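Local coordinates for uncharacterized tRNA/rRNA methyltransferase HI_0380 (PDB 3ILK), which is uncharacterised but, as a member of the TrmH family of the SPOUT superfamily, probably binds RNA and methylates it with S-adenosyl-L-methionine as methyl donor, at residues Ile10-Thr15 with Leu36-Pro41; Glu70-Cys75 with Lys108-Phe113; Ile93-Cys98 with Leu132-Asn137; Lys175-Thr180 with Lys217-Glu222; Asp181-Phe186 with Asn221-Leu226. All blocks are in the same frame, centred on the assembly; numbering follows the deposited sequence.

How the interactions relate
Interactions 1, 2 and 3 lie in the SpoU methylase region, whereas interactions 4 and 5 lie among the C-terminal helices, their centres 40 Å or more from those of the first three. Interaction 1 is a buried, backbone-bonded strand pair. Interaction 2 meets the same sheet through neighbouring strand 109-113, is partly buried and ends in a salt bridge; V39 CG2 of the first and A71 CB of the second are 3.4 Å apart. Interaction 3, buried at edge strand 92-93, combines one backbone bond with proline and leucine packing. Interactions 4 and 5 share N221 and E222: the former is a surface contact with one weak cross bond, the latter a buried apolar helix pair.

Interaction 1: residues Ile10-Thr15 with Leu36-Pro41; sequences IVLIET and LCLVSP
V39 CG2 meets two side chains of the neighbouring strand at once, V11 CG1 and I13 CD1, each at 3.6 Å. I13 and V39 lie side by side and point the same way. On the face of L12, the CD1 of that residue is 3.8 Å from L38 CD2, and L36, its CG anti to its own backbone N (chi1 177°), brings CD1 to 3.8 Å from L12 CG. The axes of strand segments 10-13 and 36-39 approach to 4.7 Å, running parallel at 19°; they belong to a beta-alpha-beta unit whose helix 18-31 packs on L36 and L38. Four bonds hold the register: C37 N to I10 O, L12 N to C37 O, V39 N to L12 O and E14 N to V39 O, the last more bent at 139°. One water donates to L12 O and V39 O and accepts from T15 N, bridging the two strand ends. Beyond it, E14 OE2 forms a salt bridge with R115, and I13 lies close to G114, a probable S-adenosyl-L-methionine site.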
# COMPACT_ATOMS: atom_id res chain seq x y z
N ILE A 10 5.71 -22.57 -8.29
CA ILE A 10 5.15 -22.66 -6.95
C ILE A 10 4.94 -24.15 -6.62
O ILE A 10 4.23 -24.84 -7.33
CB ILE A 10 3.80 -21.87 -6.88
CG1 ILE A 10 4.02 -20.36 -7.15
CG2 ILE A 10 3.05 -22.08 -5.53
CD1 ILE A 10 4.83 -19.64 -6.09
N VAL A 11 5.59 -24.63 -5.57
CA VAL A 11 5.44 -26.05 -5.22
C VAL A 11 4.65 -26.20 -3.93
O VAL A 11 4.99 -25.60 -2.93
CB VAL A 11 6.83 -26.73 -5.03
CG1 VAL A 11 6.62 -28.25 -4.67
CG2 VAL A 11 7.78 -26.46 -6.30
N LEU A 12 3.62 -27.02 -3.93
CA LEU A 12 2.86 -27.28 -2.73
C LEU A 12 3.07 -28.75 -2.24
O LEU A 12 2.63 -29.74 -2.92
CB LEU A 12 1.36 -27.05 -2.99
CG LEU A 12 0.90 -25.78 -3.73
CD1 LEU A 12 -0.67 -25.74 -3.81
CD2 LEU A 12 1.44 -24.49 -3.09
N ILE A 13 3.73 -28.85 -1.08
CA ILE A 13 4.01 -30.16 -0.46
C ILE A 13 2.82 -30.75 0.26
O ILE A 13 2.36 -30.22 1.27
CB ILE A 13 5.12 -30.08 0.58
CG1 ILE A 13 6.37 -29.33 0.00
CG2 ILE A 13 5.54 -31.48 1.04
CD1 ILE A 13 6.97 -29.94 -1.27
N GLU A 14 2.38 -31.90 -0.24
CA GLU A 14 1.29 -32.69 0.38
C GLU A 14 0.16 -31.84 0.82
O GLU A 14 -0.02 -31.65 1.99
CB GLU A 14 1.80 -33.50 1.58
CG GLU A 14 2.96 -34.39 1.20
CD GLU A 14 3.51 -35.17 2.37
OE1 GLU A 14 2.78 -35.38 3.39
OE2 GLU A 14 4.63 -35.65 2.27
N THR A 15 -0.63 -31.35 -0.12
CA THR A 15 -1.82 -30.61 0.23
C THR A 15 -2.80 -31.64 0.73
O THR A 15 -2.72 -32.80 0.34
CB THR A 15 -2.44 -29.94 -1.02
OG1 THR A 15 -2.75 -30.95 -2.01
CG2 THR A 15 -1.49 -28.89 -1.59
N LEU A 36 2.43 -24.19 -11.35
CA LEU A 36 2.08 -24.86 -10.13
C LEU A 36 2.55 -26.35 -10.17
O LEU A 36 2.34 -27.06 -11.15
CB LEU A 36 0.54 -24.78 -9.93
CG LEU A 36 0.06 -25.53 -8.69
CD1 LEU A 36 0.58 -24.84 -7.41
CD2 LEU A 36 -1.51 -25.64 -8.67
N CYS A 37 3.18 -26.77 -9.08
CA CYS A 37 3.61 -28.16 -8.89
C CYS A 37 3.14 -28.67 -7.52
O CYS A 37 3.38 -28.02 -6.48
CB CYS A 37 5.12 -28.21 -9.02
SG CYS A 37 5.88 -29.82 -8.82
N LEU A 38 2.44 -29.81 -7.54
CA LEU A 38 1.97 -30.58 -6.38
C LEU A 38 2.85 -31.82 -6.08
O LEU A 38 3.16 -32.59 -7.00
CB LEU A 38 0.51 -30.99 -6.60
CG LEU A 38 -0.46 -29.92 -7.16
CD1 LEU A 38 -1.89 -30.50 -7.31
CD2 LEU A 38 -0.46 -28.65 -6.25
N VAL A 39 3.29 -31.95 -4.81
CA VAL A 39 3.96 -33.16 -4.33
C VAL A 39 2.96 -33.97 -3.57
O VAL A 39 2.39 -33.51 -2.56
CB VAL A 39 5.19 -32.86 -3.49
CG1 VAL A 39 6.00 -34.16 -3.09
CG2 VAL A 39 6.18 -31.85 -4.27
N SER A 40 2.67 -35.18 -4.06
CA SER A 40 1.78 -36.09 -3.34
C SER A 40 0.59 -35.37 -2.72
O SER A 40 0.43 -35.41 -1.51
CB SER A 40 2.50 -36.79 -2.18
OG SER A 40 3.46 -37.66 -2.71
N PRO A 41 -0.22 -34.69 -3.54
CA PRO A 41 -1.44 -34.17 -2.99
C PRO A 41 -2.26 -35.34 -2.51
O PRO A 41 -2.22 -36.46 -3.10
CB PRO A 41 -2.13 -33.50 -4.19
CG PRO A 41 -1.60 -34.25 -5.37
CD PRO A 41 -0.15 -34.48 -5.00
O HOH W 1 0.55 -31.28 -2.81

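Interaction 2: residues Glu70-Cys75 with Lys108-Phe113; sequences EAVDDC and KIAIVF
V72 CG1 bridges two side chains of strand 109-113, lying 3.8 Å from A110 CB and 3.9 Å from V112 CG2. This branch of V72 stands anti to its own carbonyl carbon (chi1 -62°), and the V72 and V112 side chains cross at about a right angle. A110 also receives C75: the sulphur SG is 3.9 Å from A110 CB, which therefore has V72 and C75 as its two apolar neighbours here. C75 comes close to the strand backbone as well, with CB 3.7 Å from A110 N. V72 and C75 are the ends of a type II beta turn, closed by the bond from C75 N to V72 O (3.0 Å), and D74 sits within it with positive phi. Farther out, the extended K108 chain passes the D74 carbonyl, CD within 3.3 Å of D74 O, and crosses the D74 side chain obliquely. In the conformer given, one of two deposited, K108 NZ makes a salt bridge at 3.0 Å to D74 OD1, which accepts through its anti lone pair. Both residues are exposed, so this conditional polar edge is probably less fixed than the apolar centre. The turn leads from helix 68-71 into strand 77-81, which bonds to A110 on one side of strand 109-113; strand 8-13 bonds to I109 and I111 on the other, and its R9 also binds D73 O and A71 O.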
# COMPACT_ATOMS: atom_id res chain seq x y z
N GLU A 70 12.04 -34.18 -7.64
CA GLU A 70 11.35 -33.97 -8.92
C GLU A 70 10.68 -32.58 -8.91
O GLU A 70 10.79 -31.83 -9.91
CB GLU A 70 10.35 -35.09 -9.22
CG GLU A 70 11.05 -36.37 -9.60
CD GLU A 70 10.16 -37.59 -9.42
OE1 GLU A 70 10.03 -38.35 -10.39
OE2 GLU A 70 9.61 -37.80 -8.31
N ALA A 71 10.05 -32.23 -7.78
CA ALA A 71 9.31 -30.96 -7.69
C ALA A 71 10.18 -29.75 -7.99
O ALA A 71 9.69 -28.77 -8.48
CB ALA A 71 8.61 -30.80 -6.34
N VAL A 72 11.49 -29.83 -7.72
CA VAL A 72 12.40 -28.71 -7.96
C VAL A 72 13.38 -28.95 -9.08
O VAL A 72 14.33 -28.16 -9.25
CB VAL A 72 13.20 -28.33 -6.69
CG1 VAL A 72 12.28 -27.88 -5.53
CG2 VAL A 72 14.16 -29.48 -6.27
N ASP A 73 13.18 -30.04 -9.82
CA ASP A 73 13.92 -30.35 -11.06
C ASP A 73 14.13 -29.06 -11.89
O ASP A 73 13.18 -28.33 -12.19
CB ASP A 73 13.09 -31.37 -11.87
CG ASP A 73 13.71 -31.75 -13.24
OD1 ASP A 73 13.15 -31.35 -14.30
OD2 ASP A 73 14.72 -32.48 -13.25
N ASP A 74 15.38 -28.78 -12.26
CA ASP A 74 15.61 -27.70 -13.19
C ASP A 74 15.38 -26.30 -12.62
O ASP A 74 15.30 -25.34 -13.39
CB ASP A 74 14.76 -27.87 -14.46
CG ASP A 74 15.53 -27.50 -15.73
OD1 ASP A 74 15.01 -26.71 -16.56
OD2 ASP A 74 16.66 -28.00 -15.88
N CYS A 75 15.30 -26.17 -11.30
CA CYS A 75 15.35 -24.85 -10.65
C CYS A 75 16.63 -24.71 -9.84
O CYS A 75 16.85 -25.49 -8.90
CB CYS A 75 14.15 -24.65 -9.73
SG CYS A 75 12.58 -24.82 -10.56
N LYS A 108 15.64 -20.45 -13.21
CA LYS A 108 14.35 -20.85 -12.65
C LYS A 108 14.44 -20.98 -11.13
O LYS A 108 15.47 -21.44 -10.61
CB LYS A 108 13.91 -22.23 -13.20
CG LYS A 108 13.36 -22.24 -14.62
CD LYS A 108 12.97 -23.67 -15.01
CE LYS A 108 12.65 -23.76 -16.48
NZ LYS A 108 12.45 -25.20 -16.85
N ILE A 109 13.35 -20.65 -10.46
CA ILE A 109 13.24 -20.53 -9.05
C ILE A 109 12.06 -21.44 -8.66
O ILE A 109 10.97 -21.39 -9.28
CB ILE A 109 12.90 -19.03 -8.67
CG1 ILE A 109 13.97 -18.06 -9.15
CG2 ILE A 109 12.61 -18.87 -7.16
CD1 ILE A 109 13.53 -17.30 -10.40
N ALA A 110 12.26 -22.30 -7.67
CA ALA A 110 11.06 -22.93 -7.04
C ALA A 110 10.82 -22.28 -5.67
O ALA A 110 11.75 -22.03 -4.92
CB ALA A 110 11.28 -24.44 -6.89
N ILE A 111 9.60 -21.89 -5.38
CA ILE A 111 9.26 -21.57 -4.01
C ILE A 111 8.38 -22.68 -3.46
O ILE A 111 7.31 -22.93 -4.00
CB ILE A 111 8.59 -20.19 -3.95
CG1 ILE A 111 9.47 -19.16 -4.74
CG2 ILE A 111 8.42 -19.78 -2.51
CD1 ILE A 111 8.78 -17.81 -4.90
N VAL A 112 8.82 -23.29 -2.35
CA VAL A 112 8.25 -24.51 -1.84
C VAL A 112 7.55 -24.15 -0.56
O VAL A 112 8.15 -23.57 0.34
CB VAL A 112 9.33 -25.65 -1.59
CG1 VAL A 112 8.63 -27.00 -1.25
CG2 VAL A 112 10.25 -25.81 -2.88
N PHE A 113 6.27 -24.49 -0.53
CA PHE A 113 5.37 -24.32 0.59
C PHE A 113 5.22 -25.65 1.28
O PHE A 113 4.67 -26.62 0.70
CB PHE A 113 4.03 -23.75 0.09
CG PHE A 113 4.15 -22.33 -0.45
CD1 PHE A 113 4.63 -22.10 -1.75
CD2 PHE A 113 3.81 -21.24 0.35
CE1 PHE A 113 4.75 -20.79 -2.25
CE2 PHE A 113 3.94 -19.95 -0.13
CZ PHE A 113 4.43 -19.72 -1.43

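Interaction 3: residues Ile93-Cys98 with Leu132-Asn137; sequences IEPREC and LNIPAN. With EDO (1,2-ethanediol), chain D.
L132 CD1 is packed tightly against the start of helix 95-104, 3.5 Å from both E94 C and P95 N and 3.6 Å from C98 CB. Its CG stands anti to the backbone N (chi1 177°), and the P95 and L132 side chains cross at about a right angle. Beside this apolar point, N133 N donates a nearly straight bond to I93 O (3.0 Å, 172°), the parallel pairing of I93 with L132 at the edge of the sheet. From there the chain enters the loop leading to helix 145-169. This loop, in a region that in SPOUT methyltransferases forms the trefoil knot binding the cofactor, holds I134, by similarity a binding residue. P135 and P95 reach toward each other tip to tip, their CD atoms 3.7 Å apart, and E94 lays its extended chain against the P135 ring, with CD 3.5 Å from P135 CG. The loose side begins at E94 and N133, which are partly exposed. Well apart from E94, I134 N donates to O1 of a bound 1,2-ethanediol (2.8 Å, 171°), a molecule probably from the crystallisation liquor, while N133 ND2 is bonded to S82 O. P95 and P135 also pack on Y154 and M158 of the second subunit, respectively.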
# COMPACT_ATOMS: atom_id res chain seq x y z
N ILE A 93 14.94 -15.39 5.50
CA ILE A 93 14.66 -14.10 4.84
C ILE A 93 13.18 -13.87 4.91
O ILE A 93 12.47 -14.79 5.12
CB ILE A 93 15.06 -14.11 3.35
CG1 ILE A 93 14.40 -15.30 2.62
CG2 ILE A 93 16.57 -14.15 3.20
CD1 ILE A 93 14.79 -15.35 1.19
N GLU A 94 12.70 -12.63 4.72
CA GLU A 94 11.25 -12.41 4.70
C GLU A 94 10.83 -12.05 3.27
O GLU A 94 11.71 -11.89 2.42
CB GLU A 94 10.86 -11.32 5.71
CG GLU A 94 11.25 -11.72 7.14
CD GLU A 94 11.26 -10.57 8.10
OE1 GLU A 94 11.41 -10.85 9.30
OE2 GLU A 94 11.10 -9.39 7.70
N PRO A 95 9.50 -12.00 2.98
CA PRO A 95 8.98 -11.94 1.61
C PRO A 95 9.47 -10.78 0.75
O PRO A 95 9.64 -10.97 -0.45
CB PRO A 95 7.48 -11.80 1.83
CG PRO A 95 7.24 -12.56 3.10
CD PRO A 95 8.38 -12.08 3.94
N ARG A 96 9.69 -9.61 1.34
CA ARG A 96 10.20 -8.49 0.56
C ARG A 96 11.60 -8.77 -0.01
O ARG A 96 11.80 -8.73 -1.21
CB ARG A 96 10.19 -7.20 1.39
CG ARG A 96 10.11 -5.98 0.54
CD ARG A 96 9.42 -4.82 1.24
NE ARG A 96 8.01 -5.11 1.52
CZ ARG A 96 7.22 -4.35 2.29
NH1 ARG A 96 5.95 -4.71 2.47
NH2 ARG A 96 7.68 -3.23 2.87
N GLU A 97 12.57 -9.07 0.86
CA GLU A 97 13.93 -9.42 0.39
C GLU A 97 13.86 -10.64 -0.51
O GLU A 97 14.51 -10.71 -1.51
CB GLU A 97 14.86 -9.76 1.55
CG GLU A 97 16.35 -9.66 1.19
CD GLU A 97 17.29 -10.31 2.24
OE1 GLU A 97 16.91 -10.40 3.44
OE2 GLU A 97 18.42 -10.72 1.85
N CYS A 98 13.05 -11.61 -0.14
CA CYS A 98 12.95 -12.80 -0.96
C CYS A 98 12.54 -12.49 -2.42
O CYS A 98 13.16 -12.99 -3.36
CB CYS A 98 11.94 -13.74 -0.35
SG CYS A 98 11.88 -15.22 -1.35
N LEU A 132 12.09 -18.99 3.89
CA LEU A 132 11.21 -17.84 3.80
C LEU A 132 10.24 -17.81 4.96
O LEU A 132 9.45 -18.73 5.13
CB LEU A 132 10.49 -17.83 2.45
CG LEU A 132 9.45 -16.71 2.23
CD1 LEU A 132 10.14 -15.38 2.35
CD2 LEU A 132 8.77 -16.84 0.83
N ASN A 133 10.34 -16.78 5.79
CA ASN A 133 9.44 -16.70 6.92
C ASN A 133 8.60 -15.46 6.77
O ASN A 133 9.14 -14.37 6.48
CB ASN A 133 10.20 -16.68 8.26
CG ASN A 133 9.27 -16.49 9.44
OD1 ASN A 133 9.17 -15.41 10.00
ND2 ASN A 133 8.54 -17.53 9.77
N ILE A 134 7.31 -15.59 7.02
CA ILE A 134 6.41 -14.46 6.87
C ILE A 134 6.21 -13.81 8.24
O ILE A 134 5.64 -14.46 9.14
CB ILE A 134 5.05 -14.88 6.29
CG1 ILE A 134 5.22 -15.59 4.93
CG2 ILE A 134 4.14 -13.65 6.16
CD1 ILE A 134 3.88 -16.09 4.26
N PRO A 135 6.65 -12.55 8.39
CA PRO A 135 6.47 -11.90 9.68
C PRO A 135 4.98 -11.96 10.06
O PRO A 135 4.10 -11.70 9.22
CB PRO A 135 6.84 -10.45 9.39
CG PRO A 135 7.74 -10.54 8.20
CD PRO A 135 7.13 -11.60 7.37
N ALA A 136 4.71 -12.28 11.31
CA ALA A 136 3.35 -12.55 11.71
C ALA A 136 3.21 -12.33 13.20
O ALA A 136 4.19 -12.12 13.88
CB ALA A 136 2.92 -13.99 11.26
N ASN A 137 1.98 -12.32 13.67
CA ASN A 137 1.68 -12.28 15.10
C ASN A 137 2.47 -13.41 15.78
O ASN A 137 2.29 -14.58 15.43
CB ASN A 137 0.17 -12.49 15.29
CG ASN A 137 -0.29 -12.41 16.75
OD1 ASN A 137 0.52 -12.26 17.68
ND2 ASN A 137 -1.62 -12.49 16.95
C1 EDO D . 6.34 -19.23 6.71
O1 EDO D . 6.19 -18.12 7.60
C2 EDO D . 5.29 -20.28 7.05
O2 EDO D . 4.24 -20.20 6.07

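Interaction 4: residues Lys175-Thr180 with Lys217-Glu222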
# COMPACT_ATOMS: atom_id res chain seq x y z
N LYS A 175 16.59 15.71 -16.53
CA LYS A 175 17.65 16.51 -17.17
C LYS A 175 17.34 18.01 -17.28
O LYS A 175 18.11 18.77 -17.88
CB LYS A 175 18.02 15.92 -18.54
N ASN A 176 16.22 18.44 -16.69
CA ASN A 176 15.90 19.85 -16.56
C ASN A 176 15.83 20.35 -15.10
O ASN A 176 14.79 20.25 -14.41
CB ASN A 176 14.62 20.21 -17.32
CG ASN A 176 14.41 21.71 -17.40
OD1 ASN A 176 15.35 22.51 -17.23
ND2 ASN A 176 13.16 22.12 -17.67
N TYR A 177 16.97 20.86 -14.65
CA TYR A 177 17.06 21.59 -13.40
C TYR A 177 17.40 23.03 -13.75
O TYR A 177 18.12 23.28 -14.69
CB TYR A 177 18.11 20.99 -12.47
CG TYR A 177 17.62 19.80 -11.67
CD1 TYR A 177 16.82 19.99 -10.54
CD2 TYR A 177 17.96 18.49 -12.03
CE1 TYR A 177 16.35 18.91 -9.79
CE2 TYR A 177 17.50 17.39 -11.29
CZ TYR A 177 16.70 17.61 -10.17
OH TYR A 177 16.23 16.55 -9.42
N PRO A 178 16.87 23.99 -12.99
CA PRO A 178 17.19 25.39 -13.30
C PRO A 178 18.69 25.68 -13.15
O PRO A 178 19.40 24.97 -12.46
CB PRO A 178 16.42 26.18 -12.24
CG PRO A 178 16.14 25.18 -11.14
CD PRO A 178 16.00 23.86 -11.81
N THR A 179 19.13 26.75 -13.79
CA THR A 179 20.53 27.16 -13.70
C THR A 179 20.69 27.93 -12.40
O THR A 179 19.70 28.30 -11.75
CB THR A 179 20.94 28.03 -14.89
OG1 THR A 179 20.10 29.19 -14.95
CG2 THR A 179 20.81 27.25 -16.18
N THR A 180 21.94 28.17 -12.01
CA THR A 180 22.27 28.95 -10.81
C THR A 180 21.67 30.33 -10.92
O THR A 180 21.15 30.87 -9.95
CB THR A 180 23.84 29.16 -10.63
OG1 THR A 180 24.55 27.93 -10.80
CG2 THR A 180 24.14 29.66 -9.22
N LYS A 217 16.02 21.26 -3.86
CA LYS A 217 16.56 21.07 -5.22
C LYS A 217 15.38 21.21 -6.20
O LYS A 217 14.78 20.22 -6.65
CB LYS A 217 17.29 19.74 -5.36
CG LYS A 217 18.59 19.84 -6.22
CD LYS A 217 18.85 18.62 -7.12
CE LYS A 217 18.82 17.30 -6.35
NZ LYS A 217 19.06 16.10 -7.22
N LEU A 218 15.03 22.45 -6.50
CA LEU A 218 13.87 22.74 -7.32
C LEU A 218 14.01 22.16 -8.72
O LEU A 218 15.07 22.30 -9.36
CB LEU A 218 13.70 24.27 -7.45
CG LEU A 218 13.37 25.03 -6.16
CD1 LEU A 218 13.27 26.52 -6.46
CD2 LEU A 218 12.07 24.54 -5.60
N GLU A 219 12.95 21.52 -9.22
CA GLU A 219 12.92 21.23 -10.65
C GLU A 219 12.62 22.53 -11.44
O GLU A 219 12.05 23.49 -10.89
CB GLU A 219 11.94 20.11 -10.96
CG GLU A 219 12.43 18.73 -10.49
CD GLU A 219 11.32 17.69 -10.41
OE1 GLU A 219 10.32 17.81 -11.14
OE2 GLU A 219 11.45 16.74 -9.60
N LYS A 220 12.99 22.56 -12.71
CA LYS A 220 12.76 23.74 -13.56
C LYS A 220 11.27 24.07 -13.67
O LYS A 220 10.89 25.24 -13.63
CB LYS A 220 13.41 23.59 -14.94
CG LYS A 220 13.29 24.82 -15.87
CD LYS A 220 13.85 26.13 -15.27
CE LYS A 220 13.46 27.37 -16.12
NZ LYS A 220 13.99 27.27 -17.53
N ASN A 221 10.43 23.04 -13.77
CA ASN A 221 8.99 23.26 -13.82
C ASN A 221 8.41 23.75 -12.49
O ASN A 221 7.52 24.59 -12.49
CB ASN A 221 8.23 22.05 -14.40
CG ASN A 221 7.94 21.01 -13.38
OD1 ASN A 221 6.77 20.76 -13.04
ND2 ASN A 221 9.00 20.37 -12.86
N GLU A 222 8.94 23.25 -11.37
CA GLU A 222 8.67 23.84 -10.05
C GLU A 222 9.11 25.31 -9.96
O GLU A 222 8.34 26.20 -9.51
CB GLU A 222 9.35 23.02 -8.95
CG GLU A 222 8.76 21.62 -8.78
CD GLU A 222 9.62 20.70 -7.93
OE1 GLU A 222 10.80 21.01 -7.69
OE2 GLU A 222 9.11 19.63 -7.50
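P178 and Y177, in the loop that leads into helix 180-197, lie against L218 and K220 at the turn between helices 204-216 and 220-240. L218 O is the common point: P178 CD comes within 3.0 Å of it, and Y177 presents the CD1 edge of its ring at 3.1 Å with the oxygen in the ring plane. K217 crosses the Y177 side chain at about a right angle, its chain bent at chi2 and chi3, with CD 3.7 Å from Y177 CE1. N176, its CG anti to the backbone N (chi1 -170°), crosses the start of K220 obliquely and sets that CG and its amide against K220 CB, ND2 being 3.1 Å from it. K220 N reaches N176 O at 3.4 Å in a bond that is weak in length though fairly straight at 166°. Both segments lead into helices. T179, the N-cap of the first, forms a reciprocal capping box with Q182: its OG1 caps Q182 N, and its own N donates to Q182 OE1. At the second, the N3 side chain of E222 accepts from the N-cap N-H of E219 (E219 N to E222 OE1, 2.7 Å), one half of a capping-box pattern, the donor lying above the carboxylate plane. R215 of the second subunit also holds that carboxylate, while E219 OE2 pairs with R211 of that same subunit. Inward, P178 and L218 pack on L183 and L223 of the two helices.

Interaction 5: residues Asp181-Phe186 with Asn221-Leu226; sequences DQLAYF and NELNIL
L223 turns its CG anti to the backbone N (chi1 -176°), and F186 does likewise (chi1 168°), which sends each CG toward the other helix; chi2 then sets the leucine branches and the phenylalanine ring. L223 CD1 lies 3.6 Å from both F186 CB and F186 CG, the two side chains sliding past each other in opposite directions. Its other branch, CD2, approaches the preceding turn of the helix, 3.8 Å from Q182 CB and 4.2 Å from L183 CD2. Farther along, the F186 ring meets L226: CE1 is 3.6 Å from L226 CB, and CZ is 3.6 Å from L226 CD1, so the ring end touches both the root and the tip of that leucine. The contact is wholly apolar across the two segments, and the amide oxygen of Q182 is instead used on T179 N at the start of its own helix. The axes of segments 181-186 and 221-226 run nearly parallel, inclined by 23° and 11.0 Å apart at their closest, bridged by these side chains. L226 also packs on Y213 of the second subunit. Within the chain, Y213 and Y214 of helix 204-216 lie against L226 and L183, and F186 continues onto N227 and L230 of helix 220-240.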
# COMPACT_ATOMS: atom_id res chain seq x y z
N ASP A 181 21.79 30.95 -12.09
CA ASP A 181 21.23 32.28 -12.31
C ASP A 181 19.68 32.26 -12.28
O ASP A 181 19.01 33.19 -11.79
CB ASP A 181 21.84 32.88 -13.59
CG ASP A 181 21.45 32.14 -14.86
OD1 ASP A 181 21.94 31.02 -15.13
OD2 ASP A 181 20.71 32.73 -15.66
N GLN A 182 19.08 31.20 -12.77
CA GLN A 182 17.62 31.18 -12.73
C GLN A 182 17.12 31.25 -11.30
O GLN A 182 16.28 32.11 -10.96
CB GLN A 182 17.09 30.00 -13.49
CG GLN A 182 17.01 30.27 -14.96
CD GLN A 182 17.01 29.02 -15.80
OE1 GLN A 182 17.28 27.94 -15.30
NE2 GLN A 182 16.72 29.17 -17.08
N LEU A 183 17.68 30.40 -10.43
CA LEU A 183 17.26 30.33 -9.01
C LEU A 183 17.59 31.64 -8.29
O LEU A 183 16.82 32.17 -7.48
CB LEU A 183 18.01 29.21 -8.29
CG LEU A 183 17.75 27.74 -8.57
CD1 LEU A 183 18.78 26.90 -7.80
CD2 LEU A 183 16.34 27.32 -8.08
N ALA A 184 18.75 32.18 -8.61
CA ALA A 184 19.17 33.41 -8.01
C ALA A 184 18.19 34.49 -8.40
O ALA A 184 17.74 35.24 -7.54
CB ALA A 184 20.63 33.79 -8.49
N TYR A 185 17.81 34.55 -9.67
CA TYR A 185 16.86 35.55 -10.11
C TYR A 185 15.60 35.42 -9.26
O TYR A 185 15.03 36.43 -8.83
CB TYR A 185 16.49 35.37 -11.59
CG TYR A 185 15.53 36.42 -12.07
CD1 TYR A 185 16.00 37.51 -12.80
CD2 TYR A 185 14.12 36.36 -11.77
CE1 TYR A 185 15.17 38.49 -13.24
CE2 TYR A 185 13.27 37.35 -12.20
CZ TYR A 185 13.83 38.42 -12.95
OH TYR A 185 13.08 39.45 -13.45
N PHE A 186 15.19 34.18 -9.03
CA PHE A 186 13.95 33.84 -8.24
C PHE A 186 14.03 34.35 -6.80
O PHE A 186 13.01 34.66 -6.18
CB PHE A 186 13.77 32.32 -8.19
CG PHE A 186 12.70 31.84 -7.17
CD1 PHE A 186 11.41 32.26 -7.28
CD2 PHE A 186 13.03 30.97 -6.11
CE1 PHE A 186 10.42 31.81 -6.37
CE2 PHE A 186 12.08 30.56 -5.20
CZ PHE A 186 10.77 30.95 -5.33
N ASN A 221 10.43 23.04 -13.77
CA ASN A 221 8.99 23.26 -13.82
C ASN A 221 8.41 23.75 -12.49
O ASN A 221 7.52 24.59 -12.49
CB ASN A 221 8.23 22.05 -14.40
CG ASN A 221 7.94 21.01 -13.38
OD1 ASN A 221 6.77 20.76 -13.04
ND2 ASN A 221 9.00 20.37 -12.86
N GLU A 222 8.94 23.25 -11.37
CA GLU A 222 8.67 23.84 -10.05
C GLU A 222 9.11 25.31 -9.96
O GLU A 222 8.34 26.20 -9.51
CB GLU A 222 9.35 23.02 -8.95
CG GLU A 222 8.76 21.62 -8.78
CD GLU A 222 9.62 20.70 -7.93
OE1 GLU A 222 10.80 21.01 -7.69
OE2 GLU A 222 9.11 19.63 -7.50
N LEU A 223 10.34 25.60 -10.39
CA LEU A 223 10.76 27.00 -10.42
C LEU A 223 9.73 27.79 -11.26
O LEU A 223 9.29 28.85 -10.84
CB LEU A 223 12.20 27.16 -10.93
CG LEU A 223 12.81 28.58 -10.93
CD1 LEU A 223 12.82 29.14 -9.54
CD2 LEU A 223 14.23 28.49 -11.48
N ASN A 224 9.31 27.23 -12.40
CA ASN A 224 8.32 27.89 -13.24
C ASN A 224 7.03 28.26 -12.52
O ASN A 224 6.56 29.41 -12.61
CB ASN A 224 8.05 27.07 -14.50
CG ASN A 224 9.19 27.17 -15.49
OD1 ASN A 224 10.02 28.06 -15.35
ND2 ASN A 224 9.26 26.27 -16.46
N ILE A 225 6.48 27.30 -11.78
CA ILE A 225 5.31 27.57 -10.99
C ILE A 225 5.55 28.73 -9.99
O ILE A 225 4.74 29.66 -9.92
CB ILE A 225 4.83 26.26 -10.26
CG1 ILE A 225 3.94 25.43 -11.18
CG2 ILE A 225 4.05 26.59 -9.00
CD1 ILE A 225 4.66 24.57 -12.21
N LEU A 226 6.63 28.66 -9.22
CA LEU A 226 6.93 29.64 -8.16
C LEU A 226 7.19 31.06 -8.65
O LEU A 226 6.82 32.03 -7.97
CB LEU A 226 8.14 29.20 -7.33
CG LEU A 226 8.03 27.96 -6.44
CD1 LEU A 226 9.45 27.63 -5.88
CD2 LEU A 226 6.96 28.09 -5.34